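Local coordinates for penicillin-binding protein 2B (Streptococcus pneumoniae, PDB 2WAD) that probably forms the peptide cross-links between adjacent glycan strands of peripheral cell-wall peptidoglycan and binds penicillin, at residues A[61-64]-A[70-73]; A[261-266]-A[271-276]; A[509-514]-A[518-523]; A[391-396]-A[445-450]; A[109-114]-A[170-175]. All coordinates share one frame; numbering follows the deposited sequence.

Contact 1 (A[61-64]-A[70-73])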
# COMPACT_ATOMS: atom_id res chain seq x y z
N GLY A 61 3.25 1.91 -18.43
CA GLY A 61 3.19 3.31 -18.02
C GLY A 61 4.08 3.55 -16.82
O GLY A 61 4.54 2.60 -16.17
N GLU A 62 4.34 4.81 -16.50
CA GLU A 62 5.27 5.14 -15.43
C GLU A 62 4.64 5.95 -14.32
O GLU A 62 3.48 6.37 -14.43
CB GLU A 62 6.51 5.84 -16.01
CG GLU A 62 7.50 4.88 -16.64
CD GLU A 62 8.40 5.55 -17.68
OE1 GLU A 62 9.50 5.02 -17.98
OE2 GLU A 62 8.00 6.60 -18.21
N ILE A 63 5.41 6.17 -13.25
CA ILE A 63 4.92 6.74 -12.00
C ILE A 63 5.68 8.03 -11.68
O ILE A 63 6.90 8.03 -11.64
CB ILE A 63 5.16 5.77 -10.81
CG1 ILE A 63 4.88 4.31 -11.19
CG2 ILE A 63 4.44 6.24 -9.57
CD1 ILE A 63 3.44 3.91 -11.13
N TYR A 64 4.94 9.09 -11.41
CA TYR A 64 5.50 10.41 -11.21
C TYR A 64 5.06 10.99 -9.88
O TYR A 64 3.94 10.71 -9.41
CB TYR A 64 5.10 11.34 -12.35
CG TYR A 64 5.66 10.91 -13.69
CD1 TYR A 64 6.89 11.39 -14.14
CD2 TYR A 64 4.96 10.03 -14.52
CE1 TYR A 64 7.42 11.01 -15.37
CE2 TYR A 64 5.47 9.64 -15.74
CZ TYR A 64 6.70 10.14 -16.16
OH TYR A 64 7.23 9.77 -17.38
N PRO A 70 10.13 11.54 -12.13
CA PRO A 70 9.86 10.12 -12.28
C PRO A 70 10.26 9.35 -11.03
O PRO A 70 11.23 9.71 -10.36
CB PRO A 70 10.73 9.70 -13.47
CG PRO A 70 11.77 10.76 -13.60
CD PRO A 70 11.21 12.02 -13.02
N LEU A 71 9.49 8.31 -10.71
CA LEU A 71 9.83 7.43 -9.61
C LEU A 71 10.33 6.07 -10.09
O LEU A 71 10.90 5.31 -9.31
CB LEU A 71 8.62 7.24 -8.71
CG LEU A 71 8.04 8.55 -8.17
CD1 LEU A 71 6.88 8.20 -7.24
CD2 LEU A 71 9.14 9.34 -7.42
N VAL A 72 10.09 5.76 -11.36
CA VAL A 72 10.55 4.52 -11.96
C VAL A 72 11.13 4.76 -13.35
O VAL A 72 11.20 5.89 -13.82
CB VAL A 72 9.41 3.51 -12.15
CG1 VAL A 72 8.81 3.12 -10.82
CG2 VAL A 72 8.38 4.08 -13.11
N GLU A 73 11.52 3.67 -14.00
CA GLU A 73 12.31 3.77 -15.22
C GLU A 73 12.05 2.52 -16.04
O GLU A 73 12.11 1.41 -15.51
CB GLU A 73 13.79 3.80 -14.86
CG GLU A 73 14.71 4.09 -16.02
CD GLU A 73 15.05 5.56 -16.08
OE1 GLU A 73 14.11 6.37 -15.86
OE2 GLU A 73 16.23 5.91 -16.30
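L71 N donates a hydrogen bond of 2.8 Å to I63 O (N-H...O 159°), and this single link ties the two backbones where the chain doubles back. The carbonyl oxygen is also shielded by carbon: L71 CB lies 3.5 Å from I63 O. Beyond it the leucine reaches on to the isoleucine branch, L71 CD1 resting 3.9 Å from I63 CG2, with the two side chains at about a right angle. V72 works on the next part of the segment. One of its methyls, V72 CG2, is set between its own backbone N and carbonyl carbon (CG1 at -62°) and sits 3.6 Å from I63 N and 3.7 Å from E62 CG, plugging the corner between both residues. The bridge pairs Y64 with P70 and brings two sheets together: 63-64 is an outer strand of the four-stranded mixed sheet, beside 307-310, whereas 72-83 is the middle strand of the three-stranded sheet and runs between 189-191 and 215-225. The sequence running through G61-Y64 is consistent with the RGxxxD motif that opens the N-terminal module of class B penicillin-binding proteins. Y64 starts out pointing away, but its ring swings back, and Y64 CD1 comes within 3.7 Å of P70 CA at an oblique angle, the proline ring carbon CB standing 4.0 Å from Y64 CE1. E62 passes obliquely over V72 CG2; its OE2 makes a salt bridge with K304, while OE1 holds a weak hydrogen bond to N74 N.

Contact 2 (A[261-266]-A[271-276]). Unlike the reference sequence in segment 271-276: V275 (reference Thr).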
# COMPACT_ATOMS: atom_id res chain seq x y z
N ASP A 261 3.55 -12.16 -19.48
CA ASP A 261 3.27 -10.76 -19.18
C ASP A 261 3.96 -10.26 -17.91
O ASP A 261 4.06 -10.97 -16.92
CB ASP A 261 1.77 -10.53 -19.04
CG ASP A 261 1.05 -10.55 -20.37
OD1 ASP A 261 1.72 -10.66 -21.42
OD2 ASP A 261 -0.19 -10.43 -20.37
N ARG A 262 4.42 -9.02 -17.96
CA ARG A 262 4.95 -8.38 -16.77
C ARG A 262 3.91 -7.51 -16.08
O ARG A 262 3.40 -6.55 -16.67
CB ARG A 262 6.25 -7.65 -17.08
CG ARG A 262 7.30 -8.64 -17.52
CD ARG A 262 8.66 -8.02 -17.50
NE ARG A 262 8.88 -7.27 -18.72
CZ ARG A 262 9.90 -6.44 -18.90
NH1 ARG A 262 10.78 -6.28 -17.91
NH2 ARG A 262 10.05 -5.79 -20.05
N VAL A 263 3.60 -7.87 -14.84
CA VAL A 263 2.49 -7.30 -14.10
C VAL A 263 2.95 -6.78 -12.73
O VAL A 263 4.02 -7.14 -12.23
CB VAL A 263 1.36 -8.34 -13.93
CG1 VAL A 263 1.02 -8.97 -15.29
CG2 VAL A 263 1.76 -9.42 -12.94
N GLY A 264 2.16 -5.88 -12.16
CA GLY A 264 2.46 -5.35 -10.83
C GLY A 264 2.13 -6.38 -9.77
O GLY A 264 1.07 -7.00 -9.81
N THR A 265 3.05 -6.57 -8.82
CA THR A 265 2.89 -7.58 -7.78
C THR A 265 2.80 -6.98 -6.39
O THR A 265 2.52 -7.70 -5.43
CB THR A 265 4.07 -8.53 -7.77
OG1 THR A 265 5.27 -7.75 -7.84
CG2 THR A 265 4.01 -9.47 -8.97
N SER A 266 3.04 -5.68 -6.25
CA SER A 266 2.89 -5.07 -4.94
C SER A 266 2.57 -3.56 -5.00
O SER A 266 2.94 -2.88 -5.96
CB SER A 266 4.15 -5.32 -4.11
OG SER A 266 5.25 -4.64 -4.68
N GLN A 271 -1.85 -1.99 -7.53
CA GLN A 271 -3.13 -1.30 -7.44
C GLN A 271 -3.59 -0.71 -8.78
O GLN A 271 -4.78 -0.78 -9.11
CB GLN A 271 -3.05 -0.22 -6.37
CG GLN A 271 -4.36 0.43 -6.08
CD GLN A 271 -5.28 -0.48 -5.29
OE1 GLN A 271 -6.43 -0.12 -5.01
NE2 GLN A 271 -4.79 -1.66 -4.93
N TYR A 272 -2.66 -0.14 -9.54
CA TYR A 272 -2.99 0.56 -10.78
C TYR A 272 -2.53 -0.19 -12.02
O TYR A 272 -2.34 0.40 -13.09
CB TYR A 272 -2.45 2.00 -10.76
CG TYR A 272 -3.20 2.85 -9.76
CD1 TYR A 272 -2.78 2.94 -8.44
CD2 TYR A 272 -4.37 3.49 -10.11
CE1 TYR A 272 -3.48 3.68 -7.50
CE2 TYR A 272 -5.08 4.24 -9.19
CZ TYR A 272 -4.63 4.34 -7.89
OH TYR A 272 -5.36 5.08 -6.98
N GLU A 273 -2.38 -1.50 -11.86
CA GLU A 273 -2.01 -2.41 -12.94
C GLU A 273 -2.84 -2.24 -14.21
O GLU A 273 -2.31 -2.23 -15.31
CB GLU A 273 -2.07 -3.86 -12.44
CG GLU A 273 -2.12 -4.94 -13.52
CD GLU A 273 -0.92 -4.92 -14.45
OE1 GLU A 273 0.24 -4.72 -14.00
OE2 GLU A 273 -1.14 -5.14 -15.66
N GLU A 274 -4.16 -2.13 -14.07
CA GLU A 274 -5.01 -1.96 -15.25
C GLU A 274 -4.64 -0.67 -15.98
O GLU A 274 -4.74 -0.59 -17.19
CB GLU A 274 -6.48 -1.92 -14.80
CG GLU A 274 -7.48 -2.32 -15.88
CD GLU A 274 -8.86 -1.70 -15.69
OE1 GLU A 274 -9.36 -1.59 -14.54
OE2 GLU A 274 -9.46 -1.33 -16.72
N VAL A 275 -4.25 0.36 -15.24
CA VAL A 275 -3.89 1.64 -15.86
C VAL A 275 -2.49 1.56 -16.47
O VAL A 275 -2.27 2.08 -17.56
CB VAL A 275 -3.93 2.80 -14.84
CG1 VAL A 275 -3.44 4.09 -15.51
CG2 VAL A 275 -5.34 3.00 -14.29
N LEU A 276 -1.55 0.92 -15.79
CA LEU A 276 -0.15 0.96 -16.21
C LEU A 276 0.15 0.01 -17.38
O LEU A 276 1.03 0.29 -18.21
CB LEU A 276 0.79 0.70 -15.03
CG LEU A 276 0.77 1.69 -13.86
CD1 LEU A 276 1.31 1.02 -12.60
CD2 LEU A 276 1.55 2.96 -14.15
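E273 turns its CB toward V263 and G264, and the chain then bends on its way to them. CG lies anti to its own backbone N (chi1 162°), and a kink at the next bond (chi2 60°) lowers the carboxylate onto the loop 261-266. E273 CD arrives 4.1 Å from V263 CB and 4.0 Å from G264 N. The oxygen E273 OE1 does most of the touching: it lies 3.4 Å from V263 CA and 3.8 Å from V263 CB, and accepts a hydrogen bond of 2.9 Å from G264 N. That N-H reaches OE1 on its anti side, tilted 34° from the carboxylate plane. The same oxygen forms a salt bridge with R60, so a backbone amide and a guanidinium share it, and OE2 is held by the hydroxyl of Y257. With both oxygens gripped, the buried carboxylate has little freedom to rotate, and R60 would probably favour the ionised form of the E273 carboxylate. V263 itself leans on Y257 and L244 with its side chain, while its backbone pairs with S238. Helices 267-271 and 273-276 meet at Y272, the N-cap of the second, whose first turn carries E273. On another side of that turn V275 rests on I550 of strand 547-553 and Y272 on V547, and the loop residues T265 and S266 bond back to S236, just beyond helix 231-234.

Contact 3 (A[509-514]-A[518-523]). Unlike the reference sequence in segment 509-514: F512 (reference Tyr).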
# COMPACT_ATOMS: atom_id res chain seq x y z
N PHE A 509 -15.51 -5.77 30.63
CA PHE A 509 -15.96 -4.43 30.97
C PHE A 509 -14.83 -3.42 31.12
O PHE A 509 -14.99 -2.26 30.71
CB PHE A 509 -16.82 -4.45 32.24
CG PHE A 509 -17.18 -3.09 32.77
CD1 PHE A 509 -18.16 -2.34 32.18
CD2 PHE A 509 -16.53 -2.57 33.89
CE1 PHE A 509 -18.48 -1.08 32.67
CE2 PHE A 509 -16.84 -1.32 34.39
CZ PHE A 509 -17.82 -0.56 33.79
N ALA A 510 -13.73 -3.83 31.75
CA ALA A 510 -12.58 -2.94 31.91
C ALA A 510 -12.00 -2.53 30.55
O ALA A 510 -11.59 -1.37 30.37
CB ALA A 510 -11.48 -3.57 32.83
N ASN A 511 -12.01 -3.45 29.59
CA ASN A 511 -11.58 -3.17 28.22
C ASN A 511 -12.45 -2.13 27.49
O ASN A 511 -11.93 -1.24 26.81
CB ASN A 511 -11.54 -4.45 27.38
CG ASN A 511 -10.56 -5.51 27.90
OD1 ASN A 511 -9.54 -5.23 28.56
ND2 ASN A 511 -10.88 -6.76 27.56
N PHE A 512 -13.77 -2.27 27.60
CA PHE A 512 -14.72 -1.32 27.05
C PHE A 512 -14.43 0.08 27.57
O PHE A 512 -14.30 1.02 26.79
CB PHE A 512 -16.15 -1.76 27.42
CG PHE A 512 -17.21 -0.69 27.22
CD1 PHE A 512 -17.56 -0.26 25.95
CD2 PHE A 512 -17.87 -0.14 28.30
CE1 PHE A 512 -18.55 0.70 25.77
CE2 PHE A 512 -18.85 0.82 28.13
CZ PHE A 512 -19.19 1.26 26.87
N ILE A 513 -14.32 0.21 28.89
CA ILE A 513 -13.98 1.46 29.55
C ILE A 513 -12.66 2.05 29.03
O ILE A 513 -12.63 3.21 28.63
CB ILE A 513 -13.95 1.30 31.08
CG1 ILE A 513 -15.37 1.05 31.62
CG2 ILE A 513 -13.34 2.53 31.74
CD1 ILE A 513 -16.42 2.12 31.20
N THR A 514 -11.58 1.27 29.00
CA THR A 514 -10.31 1.78 28.48
C THR A 514 -10.37 2.13 26.99
O THR A 514 -9.65 3.02 26.54
CB THR A 514 -9.10 0.83 28.70
OG1 THR A 514 -9.40 -0.48 28.19
CG2 THR A 514 -8.72 0.74 30.21
N GLY A 518 -8.96 5.39 24.60
CA GLY A 518 -7.94 5.02 23.64
C GLY A 518 -6.82 4.16 24.19
O GLY A 518 -5.67 4.26 23.76
N GLN A 519 -7.16 3.28 25.13
CA GLN A 519 -6.21 2.31 25.65
C GLN A 519 -6.71 0.88 25.44
O GLN A 519 -6.54 0.05 26.31
CB GLN A 519 -5.90 2.54 27.14
CG GLN A 519 -5.29 3.90 27.49
CD GLN A 519 -3.87 4.08 26.97
OE1 GLN A 519 -3.50 5.16 26.48
NE2 GLN A 519 -3.05 3.04 27.10
N PHE A 520 -7.31 0.56 24.30
CA PHE A 520 -7.63 -0.86 24.07
C PHE A 520 -7.40 -1.18 22.59
O PHE A 520 -6.35 -1.70 22.24
CB PHE A 520 -9.03 -1.26 24.58
CG PHE A 520 -9.30 -2.75 24.53
CD1 PHE A 520 -8.47 -3.64 25.19
CD2 PHE A 520 -10.35 -3.27 23.78
CE1 PHE A 520 -8.69 -5.02 25.13
CE2 PHE A 520 -10.58 -4.64 23.72
CZ PHE A 520 -9.73 -5.52 24.38
N ASP A 521 -8.32 -0.81 21.70
CA ASP A 521 -8.09 -1.15 20.29
C ASP A 521 -6.85 -0.36 19.80
O ASP A 521 -6.70 0.80 20.21
CB ASP A 521 -9.31 -0.77 19.45
CG ASP A 521 -10.52 -1.63 19.75
OD1 ASP A 521 -10.35 -2.67 20.41
OD2 ASP A 521 -11.65 -1.28 19.34
N ASN A 522 -6.02 -0.97 18.96
CA ASN A 522 -4.88 -0.36 18.26
C ASN A 522 -5.21 0.01 16.80
O ASN A 522 -5.84 -0.78 16.09
CB ASN A 522 -3.69 -1.34 18.15
CG ASN A 522 -2.99 -1.63 19.49
OD1 ASN A 522 -1.76 -1.68 19.57
ND2 ASN A 522 -3.77 -1.84 20.55
N TYR A 523 -4.73 1.17 16.34
CA TYR A 523 -5.03 1.69 15.02
C TYR A 523 -3.74 2.04 14.26
O TYR A 523 -2.69 2.23 14.89
CB TYR A 523 -5.87 2.97 15.17
CG TYR A 523 -7.15 2.80 15.97
CD1 TYR A 523 -8.04 1.74 15.74
CD2 TYR A 523 -7.45 3.68 16.98
CE1 TYR A 523 -9.22 1.60 16.46
CE2 TYR A 523 -8.60 3.54 17.73
CZ TYR A 523 -9.49 2.53 17.45
OH TYR A 523 -10.63 2.44 18.23
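A Schellman motif ends helix 509-515 here, and T514 and Q519 are joined across it: with G518 at the C-prime position and in positive phi, Q519 N bonds back to T514 O at 2.9 Å. The bond is fairly straight at the hydrogen (164°), although the donor stands above the carbonyl plane. The companion link of the motif runs from G518 N to N515 O. T514 then leans on the emerging loop, its CB 3.9 Å from Q519 CB. With its hydroxyl set between backbone N and carbonyl carbon (chi1 53°), T514 OG1 lies within reach of the carbonyls of A510 and N511 and meets F520 CB at 3.7 Å. The turn belongs to the transpeptidase domain and delivers the loop that skirts the active site: the side chain of Q519 lies about 6 Å from that of S386, the acyl-ester serine by inference, and about 8 Å from a bound zinc ion. Back at the helix, the F520 ring is laid flat against N511. N511 CB stands over the middle of the F520 ring, 3.6 Å from its centroid and close to the ring normal, a CH-pi contact. The amide carries on over the same face, with N511 CG 3.4 Å from F520 CE1 and the amide and ring planes only 9° apart, so the two flat groups are stacked. F520 also touches P504 and R479. R479 forms a salt bridge with OD1 of the next residue, D521, whose backbone N is bound by the side chain of N515.

Contact 4 (A[391-396]-A[445-450]). Unlike the reference sequence in segment 445-450: A446 (reference Thr), V448 (reference Met).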
# COMPACT_ATOMS: atom_id res chain seq x y z
N ALA A 391 -14.16 11.11 19.34
CA ALA A 391 -15.02 10.08 18.77
C ALA A 391 -15.92 9.49 19.86
O ALA A 391 -17.08 9.17 19.60
CB ALA A 391 -14.21 8.99 18.02
N THR A 392 -15.40 9.37 21.08
CA THR A 392 -16.22 8.86 22.19
C THR A 392 -17.36 9.77 22.57
O THR A 392 -18.46 9.29 22.85
CB THR A 392 -15.38 8.64 23.46
OG1 THR A 392 -14.23 7.85 23.12
CG2 THR A 392 -16.21 7.92 24.49
N ILE A 393 -17.09 11.07 22.63
CA ILE A 393 -18.15 12.05 22.80
C ILE A 393 -19.17 11.94 21.66
O ILE A 393 -20.37 12.05 21.89
CB ILE A 393 -17.58 13.49 22.93
CG1 ILE A 393 -16.64 13.58 24.13
CG2 ILE A 393 -18.68 14.51 23.20
CD1 ILE A 393 -15.85 14.90 24.23
N SER A 394 -18.71 11.78 20.43
CA SER A 394 -19.65 11.64 19.33
C SER A 394 -20.62 10.47 19.60
O SER A 394 -21.83 10.57 19.40
CB SER A 394 -18.92 11.40 18.01
OG SER A 394 -18.08 12.49 17.66
N SER A 395 -20.08 9.36 20.06
CA SER A 395 -20.88 8.19 20.38
C SER A 395 -21.90 8.50 21.47
O SER A 395 -23.00 7.95 21.44
CB SER A 395 -19.98 7.02 20.77
OG SER A 395 -20.65 5.79 20.61
N GLY A 396 -21.53 9.36 22.41
CA GLY A 396 -22.44 9.88 23.43
C GLY A 396 -23.62 10.64 22.86
O GLY A 396 -24.75 10.46 23.30
N ASN A 445 -10.41 12.21 31.36
CA ASN A 445 -10.93 10.84 31.33
C ASN A 445 -12.32 10.71 31.98
O ASN A 445 -13.10 9.85 31.57
CB ASN A 445 -9.97 9.85 31.99
CG ASN A 445 -8.77 9.50 31.13
OD1 ASN A 445 -8.77 9.64 29.90
ND2 ASN A 445 -7.73 8.99 31.78
N ALA A 446 -12.64 11.52 32.99
CA ALA A 446 -13.93 11.41 33.69
C ALA A 446 -15.09 11.61 32.73
O ALA A 446 -16.13 10.95 32.85
CB ALA A 446 -14.05 12.41 34.83
N TYR A 447 -14.92 12.55 31.80
CA TYR A 447 -16.03 12.88 30.89
C TYR A 447 -16.37 11.70 29.95
O TYR A 447 -17.56 11.40 29.73
CB TYR A 447 -15.70 14.14 30.07
CG TYR A 447 -16.90 14.79 29.40
CD1 TYR A 447 -17.63 15.76 30.05
CD2 TYR A 447 -17.31 14.41 28.12
CE1 TYR A 447 -18.74 16.35 29.46
CE2 TYR A 447 -18.43 14.98 27.52
CZ TYR A 447 -19.13 15.95 28.21
OH TYR A 447 -20.24 16.55 27.65
N VAL A 448 -15.34 11.03 29.42
CA VAL A 448 -15.53 9.99 28.42
C VAL A 448 -15.87 8.64 29.04
O VAL A 448 -16.51 7.83 28.40
CB VAL A 448 -14.32 9.82 27.46
CG1 VAL A 448 -14.22 10.98 26.47
CG2 VAL A 448 -13.02 9.59 28.22
N VAL A 449 -15.40 8.39 30.26
CA VAL A 449 -15.76 7.20 30.99
C VAL A 449 -17.23 7.24 31.45
O VAL A 449 -17.96 6.26 31.33
CB VAL A 449 -14.80 6.97 32.19
CG1 VAL A 449 -15.34 5.87 33.08
CG2 VAL A 449 -13.42 6.54 31.69
N GLN A 450 -17.68 8.39 31.94
CA GLN A 450 -19.10 8.59 32.23
C GLN A 450 -19.96 8.51 30.96
O GLN A 450 -20.99 7.87 30.97
CB GLN A 450 -19.33 9.93 32.95
CG GLN A 450 -18.92 9.89 34.41
CD GLN A 450 -19.05 11.25 35.11
OE1 GLN A 450 -19.95 11.44 35.93
NE2 GLN A 450 -18.12 12.17 34.83
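The helix segments 391-396 and 445-450 run in broadly the same direction, their N-to-C axes 40° apart and 9.6 Å from each other at closest approach. T392 and V448 mark the crossing, with CA atoms 6.4 Å apart. Their side chains meet at about a right angle: T392 CB lies 4.0 Å from V448 CG1, and the threonine methyl CG2 reaches in to 3.9 Å from V448 O. T392 presents this methyl because it stands anti to the backbone N (chi1 of OG1 -51°), which turns the hydroxyl elsewhere, to a hydrogen bond with A516 O. One residue on, I393 sends CG1 and CD1 across to the tyrosine of the other helix. I393 CG1 is 4.1 Å from Y447 CE2, approaching the ring obliquely, and it also touches V448 CG1 at 4.3 Å. The ring comes across because Y447 CG is anti to its own backbone N; its hydroxyl then binds Q406 O. Beside this pair, L440 packs on I393 and A436 and A439 on Y447, all from helix 436-442. K389, the lysine of the SxxK sequence that begins at S386, opens helix 389-398; its NZ is hydrogen-bonded to N445 OD1, as with the SxN asparagine of penicillin-binding proteins. The interface is mainly aliphatic and ring carbon, with V448 O against the T392 methyl and the hydroxyls of T392 and Y447 satisfied outside it. Van der Waals fit, rather than polar bonding between these segments, thus joins the helices here, close to S386, the probable acyl-ester serine.

Contact 5 (A[109-114]-A[170-175])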
# COMPACT_ATOMS: atom_id res chain seq x y z
N PRO A 109 22.09 -24.16 -15.56
CA PRO A 109 21.00 -24.89 -16.18
C PRO A 109 20.14 -25.66 -15.18
O PRO A 109 20.56 -26.73 -14.71
CB PRO A 109 21.74 -25.89 -17.09
CG PRO A 109 23.16 -25.97 -16.53
CD PRO A 109 23.26 -25.03 -15.35
N ASN A 110 18.95 -25.14 -14.87
CA ASN A 110 18.02 -25.77 -13.93
C ASN A 110 16.76 -26.38 -14.55
O ASN A 110 15.71 -25.74 -14.58
CB ASN A 110 17.57 -24.76 -12.87
CG ASN A 110 18.64 -24.46 -11.84
OD1 ASN A 110 18.88 -23.30 -11.49
ND2 ASN A 110 19.30 -25.51 -11.33
N LEU A 111 16.85 -27.63 -15.01
CA LEU A 111 15.77 -28.25 -15.77
C LEU A 111 14.69 -28.93 -14.93
O LEU A 111 15.01 -29.77 -14.09
CB LEU A 111 16.36 -29.30 -16.71
CG LEU A 111 17.48 -28.75 -17.59
CD1 LEU A 111 18.28 -29.88 -18.22
CD2 LEU A 111 16.89 -27.81 -18.64
N THR A 112 13.43 -28.59 -15.19
CA THR A 112 12.27 -29.27 -14.60
C THR A 112 11.97 -30.59 -15.32
O THR A 112 12.24 -30.73 -16.51
CB THR A 112 10.99 -28.40 -14.60
OG1 THR A 112 10.26 -28.58 -15.82
CG2 THR A 112 11.32 -26.93 -14.43
N GLU A 113 11.40 -31.56 -14.61
CA GLU A 113 11.28 -32.89 -15.19
C GLU A 113 10.34 -32.95 -16.38
O GLU A 113 10.49 -33.80 -17.25
CB GLU A 113 10.90 -33.94 -14.13
CG GLU A 113 11.90 -34.07 -12.99
CD GLU A 113 11.53 -33.18 -11.80
OE1 GLU A 113 10.65 -32.30 -11.95
OE2 GLU A 113 12.11 -33.38 -10.71
N ARG A 114 9.37 -32.03 -16.43
CA ARG A 114 8.51 -31.89 -17.60
C ARG A 114 9.33 -31.39 -18.80
O ARG A 114 9.16 -31.88 -19.92
CB ARG A 114 7.31 -31.00 -17.29
CG ARG A 114 6.51 -30.50 -18.50
CD ARG A 114 5.76 -31.61 -19.25
NE ARG A 114 5.11 -31.08 -20.45
CZ ARG A 114 3.83 -31.22 -20.77
NH1 ARG A 114 3.00 -31.91 -19.99
NH2 ARG A 114 3.36 -30.68 -21.89
N ASP A 170 26.92 -30.52 -21.28
CA ASP A 170 26.69 -29.79 -22.53
C ASP A 170 25.29 -30.07 -23.10
O ASP A 170 24.59 -29.15 -23.53
CB ASP A 170 27.75 -30.18 -23.58
CG ASP A 170 29.09 -29.51 -23.34
OD1 ASP A 170 29.25 -28.78 -22.32
OD2 ASP A 170 29.99 -29.72 -24.18
N GLU A 171 24.91 -31.34 -23.10
CA GLU A 171 23.54 -31.74 -23.42
C GLU A 171 22.53 -30.92 -22.63
O GLU A 171 21.58 -30.39 -23.19
CB GLU A 171 23.36 -33.22 -23.09
CG GLU A 171 22.59 -33.99 -24.15
CD GLU A 171 23.00 -35.45 -24.20
OE1 GLU A 171 24.14 -35.80 -23.81
OE2 GLU A 171 22.16 -36.26 -24.65
N LYS A 172 22.75 -30.79 -21.32
CA LYS A 172 21.83 -30.04 -20.48
C LYS A 172 21.59 -28.62 -20.98
O LYS A 172 20.55 -28.02 -20.71
CB LYS A 172 22.28 -30.04 -19.02
CG LYS A 172 22.01 -31.35 -18.29
CD LYS A 172 22.12 -31.18 -16.79
CE LYS A 172 21.92 -32.50 -16.07
NZ LYS A 172 22.48 -32.44 -14.70
N LYS A 173 22.57 -28.09 -21.70
CA LYS A 173 22.53 -26.71 -22.15
C LYS A 173 21.66 -26.58 -23.39
O LYS A 173 20.93 -25.60 -23.53
CB LYS A 173 23.94 -26.20 -22.47
CG LYS A 173 24.88 -26.14 -21.27
CD LYS A 173 26.24 -25.63 -21.72
CE LYS A 173 27.08 -25.19 -20.53
NZ LYS A 173 28.36 -24.62 -21.02
N GLU A 174 21.73 -27.57 -24.27
CA GLU A 174 20.82 -27.54 -25.40
C GLU A 174 19.40 -27.83 -24.93
O GLU A 174 18.44 -27.20 -25.39
CB GLU A 174 21.29 -28.40 -26.57
CG GLU A 174 21.07 -29.89 -26.43
CD GLU A 174 21.60 -30.65 -27.63
OE1 GLU A 174 22.51 -30.15 -28.34
OE2 GLU A 174 21.11 -31.77 -27.86
N ILE A 175 19.27 -28.72 -23.95
CA ILE A 175 17.95 -28.99 -23.39
C ILE A 175 17.34 -27.73 -22.81
O ILE A 175 16.15 -27.45 -22.98
CB ILE A 175 17.96 -30.09 -22.33
CG1 ILE A 175 18.49 -31.39 -22.93
CG2 ILE A 175 16.54 -30.30 -21.80
CD1 ILE A 175 18.43 -32.56 -21.97
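L111 and P109 dock a loop on the flank of helix 169-182, a small, mainly apolar contact far from the annotated sites and within the range of the dimerisation domain. The leucine carries it. With CG beside the backbone N (chi1 -53°) and the chain then extended, its forked end rests against K172 and I175, two residues almost one helical turn apart. L111 CD1 is 3.8 Å from K172 O, 4.0 Å from K172 CG and 4.0 Å from I175 CG2. Its twin methyl, L111 CD2, meets the same I175 CG2, again at 4.0 Å, so the isoleucine methyl sits against both tips of the fork, the two side chains crossing at about a right angle. K172 contributes only the root of its chain, since the rest leads away from the loop, to a weak, long ion pair with E169. P109 adds a looser touch, its CB 4.4 Å from K172 O. Y167 also packs on both K172 and I175, while Y119 of helix 113-121 reaches I175 as well and gives its ring hydroxyl a partner in E174. Downstream of the docked leucine, T112 is the N-cap of helix 113-121: its side chain caps a backbone N in the first turn, and its own N is bound by the side chain of Q115, consistent with a capping box. L111, just before the cap, also packs on L116 of that first turn, the pairing that defines a hydrophobic staple.

Overall arrangement
Contacts 1 and 2 are neighbours, with centres 13 Å apart: G61 N probably bonds to L276 O at 2.8 Å, and I63 CD1 packs on L276 CD2. Contacts 3 and 4 form a second pair, also 13 Å between centres, joined where I513 CG2 meets V449 CG2 at 4.0 Å. This pair borders the active site: besides Q519 of contact 3, the side chain of V448 in contact 4 comes within about 7 Å of that of S386, the probable acyl-ester serine. Contacts 1 and 3 lie on opposite sides of the chain's centre, their own centres 43 Å apart. Contact 5 is remote, about 32 Å from contact 2 and 70 Å from contact 4, centre to centre.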